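Local coordinates for protein PHOX (PDB 4A9V) that is an alkaline phosphatase that hydrolyses phosphate monoesters, using a complex cofactor of iron and calcium held in a beta-propeller, at residues M71-F76 with A83-N88; T184-Y189 with V249-P254. All coordinates share one frame; numbering follows the deposited sequence. Where two conformers were deposited one is given.

Interaction 1 of 2, residues M71-F76 with A83-N88; sequences MSLFEF and ALMAIN. With EDO (1,2-ethanediol), chain O.
Segments 71-76 and 83-88 belong to the antiparallel hairpin of strands 68-76 and 82-89, the first two strands of a four-stranded propeller blade. Ser-72 pairs with Ala-86 and Phe-74 with Leu-84, each through two backbone hydrogen bonds. The straightest runs from Phe-74 N to Leu-84 O, 2.7 Å at 174°. Met-71, Leu-73, Met-85 and Ile-87 share one face. Met-71 CG is wedged between its own N and C (chi1 58°), and its chain runs out extended from the sheet. Its CB lies beside Ile-87 CG1 at 3.6 Å. Met-85 bends at chi3 (72°), which brings its CE to 4.0 Å from Met-71 SD. Leu-73 crosses Met-85 obliquely and reaches Ala-83 CB with CD2. Phe-546 of strand 544-550 covers the two methionines and Leu-73. Ser-72, Phe-74, Leu-84 and Ala-86 lie on the other face, where Tyr-189 packs on Ser-72, Phe-74 and Ala-86. Phe-74 CG stands on the side of its backbone N, and Leu-84 O meets the ring at its edge, in plane. Leu-84 CD2 touches the edge of the Phe-76 ring. Glu-75 N donates to O1 of a 1,2-ethanediol, probably from the crystallisation liquor, at 2.8 Å and almost straight.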
# COMPACT_ATOMS: atom_id res chain seq x y z
N MET A 71 -6.58 2.71 1.93
CA MET A 71 -7.96 3.14 1.77
C MET A 71 -8.03 4.63 1.49
O MET A 71 -7.19 5.42 1.92
CB MET A 71 -8.78 2.81 3.02
CG MET A 71 -8.24 3.44 4.29
SD MET A 71 -9.20 2.88 5.72
CE MET A 71 -8.31 3.68 7.04
N SER A 72 -9.10 5.01 0.81
CA SER A 72 -9.41 6.41 0.58
C SER A 72 -10.87 6.69 0.92
O SER A 72 -11.75 5.83 0.73
CB SER A 72 -9.18 6.78 -0.89
OG SER A 72 -7.81 6.75 -1.25
N LEU A 73 -11.13 7.94 1.29
CA LEU A 73 -12.47 8.44 1.52
C LEU A 73 -12.83 9.45 0.42
O LEU A 73 -12.03 10.33 0.09
CB LEU A 73 -12.55 9.09 2.91
CG LEU A 73 -13.92 9.65 3.30
CD1 LEU A 73 -14.14 9.55 4.80
CD2 LEU A 73 -14.10 11.09 2.85
N PHE A 74 -14.03 9.30 -0.12
CA PHE A 74 -14.57 10.15 -1.16
C PHE A 74 -15.78 10.90 -0.62
O PHE A 74 -16.78 10.29 -0.24
CB PHE A 74 -15.00 9.31 -2.37
CG PHE A 74 -13.86 8.62 -3.06
CD1 PHE A 74 -13.34 7.43 -2.58
CD2 PHE A 74 -13.29 9.18 -4.19
CE1 PHE A 74 -12.27 6.82 -3.21
CE2 PHE A 74 -12.20 8.58 -4.82
CZ PHE A 74 -11.70 7.40 -4.32
N GLU A 75 -15.70 12.22 -0.59
CA GLU A 75 -16.84 13.10 -0.32
C GLU A 75 -18.01 12.70 -1.19
O GLU A 75 -17.83 12.50 -2.38
CB GLU A 75 -16.47 14.54 -0.66
CG GLU A 75 -15.48 15.17 0.30
CD GLU A 75 -14.81 16.41 -0.28
OE1 GLU A 75 -15.47 17.46 -0.35
OE2 GLU A 75 -13.62 16.33 -0.65
N PHE A 76 -19.22 12.65 -0.64
CA PHE A 76 -20.39 12.34 -1.44
C PHE A 76 -20.97 13.63 -2.00
O PHE A 76 -21.37 14.51 -1.25
CB PHE A 76 -21.42 11.62 -0.57
CG PHE A 76 -22.41 10.82 -1.35
CD1 PHE A 76 -23.45 11.44 -2.02
CD2 PHE A 76 -22.26 9.45 -1.49
CE1 PHE A 76 -24.32 10.72 -2.81
CE2 PHE A 76 -23.14 8.72 -2.27
CZ PHE A 76 -24.19 9.35 -2.91
N ALA A 83 -20.34 9.72 2.83
CA ALA A 83 -19.07 9.55 2.11
C ALA A 83 -18.98 8.10 1.68
O ALA A 83 -19.66 7.23 2.24
CB ALA A 83 -17.89 9.92 2.99
N LEU A 84 -18.15 7.83 0.69
CA LEU A 84 -17.77 6.46 0.37
C LEU A 84 -16.32 6.24 0.79
O LEU A 84 -15.50 7.14 0.68
CB LEU A 84 -17.92 6.15 -1.12
CG LEU A 84 -19.31 6.38 -1.72
CD1 LEU A 84 -19.30 5.90 -3.16
CD2 LEU A 84 -20.39 5.67 -0.92
N MET A 85 -16.02 5.03 1.23
CA MET A 85 -14.64 4.63 1.45
C MET A 85 -14.35 3.40 0.60
O MET A 85 -15.17 2.49 0.53
CB MET A 85 -14.41 4.32 2.93
CG MET A 85 -14.56 5.54 3.80
SD MET A 85 -14.30 5.25 5.56
CE MET A 85 -12.52 5.02 5.63
N ALA A 86 -13.20 3.40 -0.06
CA ALA A 86 -12.72 2.22 -0.75
C ALA A 86 -11.51 1.73 0.02
O ALA A 86 -10.57 2.49 0.27
CB ALA A 86 -12.34 2.57 -2.18
N ILE A 87 -11.57 0.47 0.45
CA ILE A 87 -10.62 -0.08 1.39
C ILE A 87 -10.06 -1.39 0.83
O ILE A 87 -10.81 -2.32 0.50
CB ILE A 87 -11.29 -0.35 2.75
CG1 ILE A 87 -11.87 0.94 3.35
CG2 ILE A 87 -10.30 -1.00 3.71
CD1 ILE A 87 -13.06 0.71 4.26
N ASN A 88 -8.74 -1.46 0.72
CA ASN A 88 -8.09 -2.65 0.24
C ASN A 88 -8.17 -3.77 1.25
O ASN A 88 -8.07 -3.54 2.46
CB ASN A 88 -6.62 -2.38 -0.03
CG ASN A 88 -6.38 -1.50 -1.23
OD1 ASN A 88 -7.30 -1.16 -1.99
ND2 ASN A 88 -5.13 -1.17 -1.45
C1 EDO O . -13.86 13.94 -2.54
O1 EDO O . -13.32 13.49 -1.18
C2 EDO O . -13.27 13.04 -3.63
O2 EDO O . -14.23 12.90 -4.71

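Interaction 2 of 2, residues T184-Y189 with V249-P254; sequences TPWGTY and VVEIDP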
# COMPACT_ATOMS: atom_id res chain seq x y z
N THR A 184 -7.85 9.72 -7.14
CA THR A 184 -7.66 10.62 -8.27
C THR A 184 -8.59 11.82 -8.15
O THR A 184 -9.68 11.73 -7.58
CB THR A 184 -7.92 9.93 -9.62
OG1 THR A 184 -9.33 9.78 -9.82
CG2 THR A 184 -7.21 8.59 -9.71
N PRO A 185 -8.20 12.94 -8.79
CA PRO A 185 -9.04 14.12 -8.75
C PRO A 185 -10.23 14.03 -9.70
O PRO A 185 -11.06 14.93 -9.70
CB PRO A 185 -8.09 15.26 -9.15
CG PRO A 185 -6.96 14.60 -9.85
CD PRO A 185 -6.83 13.24 -9.24
N TRP A 186 -10.35 12.94 -10.45
CA TRP A 186 -11.55 12.69 -11.25
C TRP A 186 -12.42 11.62 -10.64
O TRP A 186 -13.29 11.06 -11.31
CB TRP A 186 -11.19 12.35 -12.70
CG TRP A 186 -10.18 11.24 -12.87
CD1 TRP A 186 -10.43 9.90 -13.11
CD2 TRP A 186 -8.72 11.38 -12.87
NE1 TRP A 186 -9.25 9.20 -13.21
CE2 TRP A 186 -8.19 10.04 -13.08
CE3 TRP A 186 -7.84 12.43 -12.73
CZ2 TRP A 186 -6.83 9.78 -13.05
CZ3 TRP A 186 -6.47 12.17 -12.73
CH2 TRP A 186 -5.98 10.87 -12.89
N GLY A 187 -12.33 11.45 -9.32
CA GLY A 187 -13.34 10.71 -8.57
C GLY A 187 -13.20 9.21 -8.63
O GLY A 187 -14.18 8.49 -8.43
N THR A 188 -11.98 8.72 -8.83
CA THR A 188 -11.75 7.29 -8.85
C THR A 188 -10.67 6.86 -7.85
O THR A 188 -9.94 7.69 -7.29
CB THR A 188 -11.40 6.77 -10.25
OG1 THR A 188 -10.14 7.31 -10.65
CG2 THR A 188 -12.49 7.13 -11.26
N TYR A 189 -10.65 5.56 -7.60
CA TYR A 189 -9.78 4.94 -6.62
C TYR A 189 -8.76 4.07 -7.36
O TYR A 189 -9.12 3.33 -8.28
CB TYR A 189 -10.62 4.06 -5.70
CG TYR A 189 -9.85 3.37 -4.60
CD1 TYR A 189 -9.28 4.11 -3.58
CD2 TYR A 189 -9.75 1.98 -4.53
CE1 TYR A 189 -8.60 3.50 -2.55
CE2 TYR A 189 -9.07 1.36 -3.49
CZ TYR A 189 -8.52 2.13 -2.49
OH TYR A 189 -7.86 1.56 -1.43
N VAL A 249 -1.62 -1.50 -11.21
CA VAL A 249 -2.52 -0.55 -10.59
C VAL A 249 -3.89 -0.68 -11.26
O VAL A 249 -3.99 -0.71 -12.49
CB VAL A 249 -1.99 0.88 -10.75
CG1 VAL A 249 -2.94 1.87 -10.10
CG2 VAL A 249 -0.61 0.99 -10.12
N VAL A 250 -4.92 -0.79 -10.44
CA VAL A 250 -6.28 -1.03 -10.90
C VAL A 250 -7.16 0.15 -10.50
O VAL A 250 -7.15 0.58 -9.36
CB VAL A 250 -6.83 -2.33 -10.28
CG1 VAL A 250 -8.23 -2.62 -10.79
CG2 VAL A 250 -5.90 -3.50 -10.57
N GLU A 251 -7.90 0.69 -11.47
CA GLU A 251 -8.74 1.86 -11.26
C GLU A 251 -10.20 1.43 -11.09
O GLU A 251 -10.74 0.66 -11.90
CB GLU A 251 -8.59 2.83 -12.43
CG GLU A 251 -9.31 4.15 -12.21
CD GLU A 251 -9.01 5.21 -13.26
OE1 GLU A 251 -8.38 4.88 -14.29
OE2 GLU A 251 -9.50 6.35 -13.10
N ILE A 252 -10.81 1.92 -10.01
CA ILE A 252 -12.17 1.60 -9.60
C ILE A 252 -12.97 2.88 -9.46
O ILE A 252 -12.51 3.85 -8.87
CB ILE A 252 -12.14 0.86 -8.24
CG1 ILE A 252 -11.47 -0.51 -8.37
CG2 ILE A 252 -13.54 0.72 -7.64
CD1 ILE A 252 -11.00 -1.11 -7.06
N ASP A 253 -14.21 2.86 -9.96
CA ASP A 253 -15.14 3.96 -9.74
C ASP A 253 -16.09 3.62 -8.60
O ASP A 253 -17.03 2.85 -8.79
CB ASP A 253 -15.94 4.23 -11.02
CG ASP A 253 -16.89 5.41 -10.88
OD1 ASP A 253 -17.00 5.96 -9.76
OD2 ASP A 253 -17.56 5.76 -11.88
N PRO A 254 -15.84 4.17 -7.40
CA PRO A 254 -16.67 3.76 -6.27
C PRO A 254 -18.12 4.25 -6.39
O PRO A 254 -18.99 3.75 -5.68
CB PRO A 254 -15.97 4.42 -5.08
CG PRO A 254 -15.29 5.61 -5.65
CD PRO A 254 -14.86 5.21 -7.03
O HOH W 1 -16.58 8.70 -9.67
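Thr-184 opens a type I beta turn that closes with Gly-187 N donating to Thr-184 O. Thr-184 CB lies 3.4 Å above the plane of the Trp-186 ring, over the centre. Trp-186 CG is tucked in over its own backbone, flanked by both N and C (chi1 52°). Trp-186 NE1 donates to Glu-251 OE2 at 2.9 Å, on the syn lone pair and close to the ring plane. The ring and carboxylate planes are 65° apart. Gly-187 O accepts from a water that also donates to Asp-253 OD1, and Pro-254 CD packs against the same carbonyl. Asp-253 OD1 accepts from Phe-255 N as well. Thr-188 OG1 donates to the anti lone pair of Glu-251 OE2 at 2.7 Å, so two donors grip this one oxygen. Glu-251 reaches them with an extended chain, while its OE1 forms a salt bridge with Arg-264. These loop contacts lead into a propeller blade, where strand 249-252 pairs with strand 189-193. Tyr-189 and Ile-252 are an antiparallel hydrogen-bonded pair, with Tyr-189 N donating to Ile-252 O at 173°. Tyr-189 CG is anti to its backbone N, and its ring edge, at CD2, lies 4.2 Å from Ile-252 CD1.

Interactions 1 and 2 lie in different sheets of the propeller, with centres 10 Å apart, and they touch directly. The hydroxyl of Tyr-189 in interaction 2 reaches across to interaction 1, with OH 2.8 Å from Asn-88 OD1, a probable hydrogen bond. Further along the interface, Phe-74 CZ lies 3.5 Å from Thr-188 O. Leu-84 CD1 packs against Pro-254 O at 3.3 Å. The four segments supply no ligand to the iron and calcium ions. The side chain of Met-71 is about 12 Å from that of Glu-532, a calcium ligand that binds lithium here. That of Tyr-189 is about 11 Å from Glu-273 of the iron-calcium site. Asn-88 ND2 donates a hydrogen bond to Cys-179 O, in the mu-oxo-diiron pocket.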